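Local structure of tryptophan halogenase (Shewanella frigidimarina, 2PYX) at residues G91-S103 and H411-W423. The protein is probably a flavin-dependent halogenase that uses FAD to halogenate tryptophan or a related substrate. Residues are numbered along the deposited sequence; the frame is centred on the assembly and turned at random. Where two conformers were deposited one is given.
Sequences GSRFINWCKDPQS and HYVISQRQEDRYW
H411, in the last turn of helix 383-413, turns the CD2 edge of its ring toward one face of F94, 3.6 Å from CD2 to F94 CZ. The planes stand 65° apart, an offset edge-to-face pair. H411 ND1 hydrogen-bonds to F407 O and NE2 to E361 OE2. Next, W97 lays CZ3 over a face of Y412, 3.7 Å from Y412 CE1. The two rings meet obliquely. S415 follows the helix. Its OG lies anti to the backbone N (chi1 -175°) and gives its hydrogen to W97 O at 2.6 Å. The same OG accepts from R417 N, an ST turn. Q416 N hydrogen-bonds to C98 O at 2.7 Å. R417 runs extended from CG to NE and grips N96 O side-on, through NE at 2.8 Å and NH2. The oxygen lies in the guanidinium plane, and the ring of P101 packs over a face of that group. CD of R417 sits over the centre of the W423 ring. A leucine in its place has neither NE nor NH2, and N96 O would probably be left without these two donors, with the backbone there less firmly held. The D100 carboxylate receives two successive backbone N-H groups on its syn sides: Q418 N reaches OD2 at 2.8 Å, E419 N reaches OD1 at 3.1 Å. One water joins D100 OD1 to R417 NH1 and D420 OD2. In helix 421-425, W423 points its CH2 edge at a face of W97, with planes at 86°; F94 CD1 covers the opposite face. W97, just past strand 87-95, Y412 near the end of helix 383-413 and W423 form an aromatic cluster. Through H411 and E361, a predicted tryptophan-binding residue, the contact borders what is probably the substrate site of a tryptophan halogenase.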
loop_
_atom_site.group_PDB
_atom_site.type_symbol
_atom_site.label_atom_id
_atom_site.label_comp_id
_atom_site.label_asym_id
_atom_site.label_seq_id
_atom_site.Cartn_x
_atom_site.Cartn_y
_atom_site.Cartn_z
ATOM N N GLY A 91 -6.460 8.863 0.801
ATOM C CA GLY A 91 -7.039 7.712 1.498
ATOM C C GLY A 91 -7.873 6.876 0.553
ATOM O O GLY A 91 -7.668 6.910 -0.662
ATOM N N SER A 92 -8.749 6.065 1.141
ATOM C CA SER A 92 -9.674 5.189 0.424
ATOM C C SER A 92 -11.092 5.492 0.863
ATOM O O SER A 92 -11.378 5.570 2.058
ATOM C CB SER A 92 -9.404 3.719 0.722
ATOM O OG SER A 92 -8.136 3.294 0.245
ATOM N N ARG A 93 -11.963 5.686 -0.130
ATOM C CA ARG A 93 -13.376 5.853 0.137
ATOM C C ARG A 93 -14.105 4.583 -0.243
ATOM O O ARG A 93 -13.984 4.094 -1.371
ATOM C CB ARG A 93 -13.985 7.017 -0.617
ATOM C CG ARG A 93 -15.417 7.329 -0.157
ATOM C CD ARG A 93 -15.980 8.525 -0.864
ATOM N NE ARG A 93 -15.150 9.710 -0.688
ATOM C CZ ARG A 93 -15.104 10.444 0.422
ATOM N NH1 ARG A 93 -15.841 10.114 1.462
ATOM N NH2 ARG A 93 -14.314 11.507 0.488
ATOM N N PHE A 94 -14.844 4.069 0.726
ATOM C CA PHE A 94 -15.544 2.780 0.638
ATOM C C PHE A 94 -17.039 3.055 0.425
ATOM O O PHE A 94 -17.677 3.674 1.281
ATOM C CB PHE A 94 -15.276 1.973 1.898
ATOM C CG PHE A 94 -13.846 1.565 1.999
ATOM C CD1 PHE A 94 -13.357 0.499 1.252
ATOM C CD2 PHE A 94 -12.941 2.283 2.779
ATOM C CE1 PHE A 94 -12.013 0.159 1.300
ATOM C CE2 PHE A 94 -11.589 1.930 2.820
ATOM C CZ PHE A 94 -11.144 0.853 2.102
ATOM N N ILE A 95 -17.561 2.569 -0.702
ATOM C CA ILE A 95 -18.910 2.850 -1.146
ATOM C C ILE A 95 -19.661 1.525 -1.158
ATOM O O ILE A 95 -19.180 0.566 -1.744
ATOM C CB ILE A 95 -18.862 3.515 -2.527
ATOM C CG1 ILE A 95 -17.985 4.784 -2.444
ATOM C CG2 ILE A 95 -20.258 3.827 -3.015
ATOM C CD1 ILE A 95 -17.609 5.340 -3.776
ATOM N N ASN A 96 -20.859 1.508 -0.578
ATOM C CA ASN A 96 -21.761 0.372 -0.584
ATOM C C ASN A 96 -21.234 -0.883 0.111
ATOM O O ASN A 96 -21.694 -1.973 -0.148
ATOM C CB ASN A 96 -22.229 0.041 -2.009
ATOM C CG ASN A 96 -23.067 1.142 -2.622
ATOM O OD1 ASN A 96 -23.518 2.037 -1.925
ATOM N ND2 ASN A 96 -23.192 1.106 -3.933
ATOM N N TRP A 97 -20.308 -0.707 1.042
ATOM C CA TRP A 97 -19.769 -1.852 1.764
ATOM C C TRP A 97 -20.646 -2.266 2.928
ATOM O O TRP A 97 -20.580 -3.410 3.381
ATOM C CB TRP A 97 -18.358 -1.531 2.313
ATOM C CG TRP A 97 -17.299 -1.699 1.334
ATOM C CD1 TRP A 97 -16.985 -0.919 0.264
ATOM C CD2 TRP A 97 -16.339 -2.758 1.356
ATOM N NE1 TRP A 97 -15.903 -1.452 -0.418
ATOM C CE2 TRP A 97 -15.481 -2.580 0.252
ATOM C CE3 TRP A 97 -16.132 -3.855 2.220
ATOM C CZ2 TRP A 97 -14.436 -3.456 -0.016
ATOM C CZ3 TRP A 97 -15.076 -4.713 1.948
ATOM C CH2 TRP A 97 -14.262 -4.517 0.840
ATOM N N CYS A 98 -21.407 -1.336 3.488
ATOM C CA CYS A 98 -22.132 -1.603 4.714
ATOM C C CYS A 98 -23.490 -2.303 4.581
ATOM O O CYS A 98 -23.879 -3.095 5.455
ATOM C CB CYS A 98 -22.377 -0.330 5.512
ATOM S SG CYS A 98 -20.880 0.507 6.003
ATOM N N LYS A 99 -24.231 -1.937 3.528
ATOM C CA LYS A 99 -25.613 -2.402 3.397
ATOM C C LYS A 99 -25.866 -2.877 1.977
ATOM O O LYS A 99 -25.198 -2.455 1.052
ATOM C CB LYS A 99 -26.560 -1.245 3.704
ATOM C CG LYS A 99 -26.561 -0.737 5.147
ATOM C CD LYS A 99 -27.288 0.609 5.172
ATOM C CE LYS A 99 -27.308 1.297 6.525
ATOM N NZ LYS A 99 -27.807 2.722 6.365
ATOM N N ASP A 100 -26.856 -3.762 1.826
ATOM C CA ASP A 100 -27.358 -4.087 0.499
ATOM C C ASP A 100 -27.842 -2.777 -0.134
ATOM O O ASP A 100 -28.639 -2.070 0.500
ATOM C CB ASP A 100 -28.498 -5.081 0.609
ATOM C CG ASP A 100 -28.032 -6.413 1.116
ATOM O OD1 ASP A 100 -27.220 -7.013 0.412
ATOM O OD2 ASP A 100 -28.461 -6.814 2.191
ATOM N N PRO A 101 -27.331 -2.436 -1.320
ATOM C CA PRO A 101 -27.633 -1.122 -1.903
ATOM C C PRO A 101 -29.127 -0.823 -2.113
ATOM O O PRO A 101 -29.889 -1.706 -2.552
ATOM C CB PRO A 101 -26.876 -1.139 -3.209
ATOM C CG PRO A 101 -25.722 -2.062 -2.937
ATOM C CD PRO A 101 -26.346 -3.146 -2.153
ATOM N N GLN A 102 -29.530 0.383 -1.706
ATOM C CA GLN A 102 -30.886 0.901 -1.951
ATOM C C GLN A 102 -30.713 2.258 -2.632
ATOM O O GLN A 102 -29.829 3.048 -2.277
ATOM C CB GLN A 102 -31.666 1.039 -0.662
ATOM C CG GLN A 102 -32.184 -0.255 -0.054
ATOM C CD GLN A 102 -32.944 0.017 1.224
ATOM O OE1 GLN A 102 -32.350 0.401 2.234
ATOM N NE2 GLN A 102 -34.255 -0.112 1.179
ATOM N N SER A 103 -31.569 2.563 -3.599
ATOM C CA SER A 103 -31.390 3.744 -4.438
ATOM C C SER A 103 -31.432 5.073 -3.678
ATOM O O SER A 103 -30.816 6.054 -4.100
ATOM C CB SER A 103 -32.477 3.754 -5.520
ATOM O OG SER A 103 -33.784 3.640 -4.945
ATOM N N HIS A 411 -12.855 -5.149 7.108
ATOM C CA HIS A 411 -13.686 -4.401 6.170
ATOM C C HIS A 411 -14.901 -5.228 5.781
ATOM O O HIS A 411 -15.985 -4.656 5.530
ATOM C CB HIS A 411 -12.936 -4.022 4.900
ATOM C CG HIS A 411 -11.831 -3.017 5.082
ATOM N ND1 HIS A 411 -10.719 -3.267 5.870
ATOM C CD2 HIS A 411 -11.645 -1.786 4.547
ATOM C CE1 HIS A 411 -9.892 -2.231 5.780
ATOM N NE2 HIS A 411 -10.427 -1.321 4.982
ATOM N N TYR A 412 -14.737 -6.529 5.677
ATOM C CA TYR A 412 -15.833 -7.430 5.295
ATOM C C TYR A 412 -16.690 -7.836 6.469
ATOM O O TYR A 412 -17.909 -7.955 6.365
ATOM C CB TYR A 412 -15.277 -8.710 4.651
ATOM C CG TYR A 412 -14.533 -8.493 3.371
ATOM C CD1 TYR A 412 -15.216 -8.418 2.168
ATOM C CD2 TYR A 412 -13.144 -8.355 3.314
ATOM C CE1 TYR A 412 -14.547 -8.215 1.007
ATOM C CE2 TYR A 412 -12.477 -8.180 2.119
ATOM C CZ TYR A 412 -13.188 -8.099 0.961
ATOM O OH TYR A 412 -12.523 -7.913 -0.240
ATOM N N VAL A 413 -16.054 -8.150 7.581
ATOM C CA VAL A 413 -16.767 -8.844 8.683
ATOM C C VAL A 413 -17.862 -8.015 9.308
ATOM O O VAL A 413 -18.846 -8.554 9.820
ATOM C CB VAL A 413 -15.846 -9.241 9.848
ATOM C CG1 VAL A 413 -16.687 -9.844 11.046
ATOM C CG2 VAL A 413 -14.861 -10.222 9.421
ATOM N N ILE A 414 -17.674 -6.693 9.311
ATOM C CA ILE A 414 -18.635 -5.798 9.947
ATOM C C ILE A 414 -19.664 -5.182 8.985
ATOM O O ILE A 414 -20.444 -4.287 9.366
ATOM C CB ILE A 414 -17.940 -4.724 10.794
ATOM C CG1 ILE A 414 -17.160 -3.757 9.923
ATOM C CG2 ILE A 414 -17.055 -5.391 11.841
ATOM C CD1 ILE A 414 -16.318 -2.753 10.723
ATOM N N SER A 415 -19.712 -5.697 7.766
ATOM C CA SER A 415 -20.820 -5.365 6.877
ATOM C C SER A 415 -22.132 -5.927 7.406
ATOM O O SER A 415 -22.160 -6.920 8.138
ATOM C CB SER A 415 -20.579 -5.951 5.469
ATOM O OG SER A 415 -21.615 -5.508 4.584
ATOM N N GLN A 416 -23.227 -5.285 6.977
ATOM C CA GLN A 416 -24.570 -5.792 7.256
ATOM C C GLN A 416 -25.211 -6.336 5.982
ATOM O O GLN A 416 -26.412 -6.678 5.962
ATOM C CB GLN A 416 -25.449 -4.709 7.889
ATOM C CG GLN A 416 -24.982 -4.311 9.276
ATOM C CD GLN A 416 -25.995 -3.432 9.990
ATOM O OE1 GLN A 416 -26.516 -2.476 9.410
ATOM N NE2 GLN A 416 -26.285 -3.760 11.250
ATOM N N ARG A 417 -24.441 -6.437 4.921
ATOM C CA ARG A 417 -24.965 -6.997 3.662
ATOM C C ARG A 417 -25.492 -8.421 3.877
ATOM O O ARG A 417 -24.835 -9.250 4.478
ATOM C CB ARG A 417 -23.907 -7.003 2.588
ATOM C CG ARG A 417 -23.693 -5.717 1.892
ATOM C CD ARG A 417 -22.445 -5.708 1.064
ATOM N NE ARG A 417 -22.399 -4.707 0.018
ATOM C CZ ARG A 417 -22.876 -4.888 -1.222
ATOM N NH1 ARG A 417 -23.415 -6.052 -1.584
ATOM N NH2 ARG A 417 -22.767 -3.941 -2.121
ATOM N N GLN A 418 -26.693 -8.671 3.344
ATOM C CA GLN A 418 -27.427 -9.928 3.556
ATOM C C GLN A 418 -27.828 -10.621 2.259
ATOM O O GLN A 418 -28.064 -11.831 2.281
ATOM C CB GLN A 418 -28.714 -9.696 4.361
ATOM C CG GLN A 418 -28.506 -9.398 5.830
ATOM C CD GLN A 418 -28.028 -10.607 6.642
ATOM O OE1 GLN A 418 -27.758 -11.687 6.096
ATOM N NE2 GLN A 418 -27.922 -10.426 7.953
ATOM N N GLU A 419 -27.886 -9.906 1.134
ATOM C CA GLU A 419 -28.494 -10.508 -0.082
ATOM C C GLU A 419 -27.633 -11.574 -0.738
ATOM O O GLU A 419 -28.153 -12.511 -1.384
ATOM C CB GLU A 419 -28.859 -9.436 -1.110
ATOM C CG GLU A 419 -30.011 -8.567 -0.649
ATOM C CD GLU A 419 -31.261 -9.384 -0.386
ATOM O OE1 GLU A 419 -31.712 -10.062 -1.340
ATOM O OE2 GLU A 419 -31.769 -9.362 0.768
ATOM N N ASP A 420 -26.319 -11.459 -0.575
ATOM C CA ASP A 420 -25.390 -12.320 -1.274
ATOM C C ASP A 420 -24.639 -13.263 -0.341
ATOM O O ASP A 420 -24.110 -12.863 0.718
ATOM C CB ASP A 420 -24.368 -11.491 -2.026
ATOM C CG ASP A 420 -25.000 -10.568 -3.031
ATOM O OD1 ASP A 420 -25.541 -11.121 -4.032
ATOM O OD2 ASP A 420 -24.930 -9.334 -2.814
ATOM N N ARG A 421 -24.525 -14.515 -0.780
ATOM C CA ARG A 421 -23.794 -15.528 -0.000
ATOM C C ARG A 421 -22.377 -15.070 0.344
ATOM O O ARG A 421 -21.889 -15.367 1.430
ATOM C CB ARG A 421 -23.755 -16.858 -0.777
ATOM C CG ARG A 421 -23.064 -17.978 0.005
ATOM C CD ARG A 421 -23.096 -19.317 -0.689
ATOM N NE ARG A 421 -22.373 -19.353 -1.973
ATOM C CZ ARG A 421 -21.113 -19.700 -2.161
ATOM N NH1 ARG A 421 -20.329 -19.925 -1.123
ATOM N NH2 ARG A 421 -20.618 -19.801 -3.373
ATOM N N TYR A 422 -21.727 -14.442 -0.617
ATOM C CA TYR A 422 -20.345 -13.944 -0.434
ATOM C C TYR A 422 -20.217 -13.131 0.857
ATOM O O TYR A 422 -19.309 -13.359 1.683
ATOM C CB TYR A 422 -19.936 -13.085 -1.620
ATOM C CG TYR A 422 -18.578 -12.431 -1.523
ATOM C CD1 TYR A 422 -17.432 -13.098 -1.925
ATOM C CD2 TYR A 422 -18.461 -11.116 -1.102
ATOM C CE1 TYR A 422 -16.196 -12.487 -1.933
ATOM C CE2 TYR A 422 -17.252 -10.495 -1.065
ATOM C CZ TYR A 422 -16.109 -11.177 -1.479
ATOM O OH TYR A 422 -14.874 -10.594 -1.475
ATOM N N TRP A 423 -21.149 -12.206 1.066
ATOM C CA TRP A 423 -21.066 -11.311 2.216
ATOM C C TRP A 423 -21.426 -12.053 3.495
ATOM O O TRP A 423 -20.827 -11.848 4.556
ATOM C CB TRP A 423 -21.893 -10.023 1.972
ATOM C CG TRP A 423 -21.265 -9.220 0.908
ATOM C CD1 TRP A 423 -21.531 -9.233 -0.430
ATOM C CD2 TRP A 423 -20.160 -8.293 1.063
ATOM N NE1 TRP A 423 -20.702 -8.381 -1.103
ATOM C CE2 TRP A 423 -19.837 -7.797 -0.206
ATOM C CE3 TRP A 423 -19.433 -7.820 2.174
ATOM C CZ2 TRP A 423 -18.800 -6.888 -0.413
ATOM C CZ3 TRP A 423 -18.430 -6.889 1.955
ATOM C CH2 TRP A 423 -18.138 -6.417 0.684
HETATM O O HOH W 1 -24.990 -8.506 -0.246
HETATM O O HOH W 2 -28.033 -4.520 4.353
#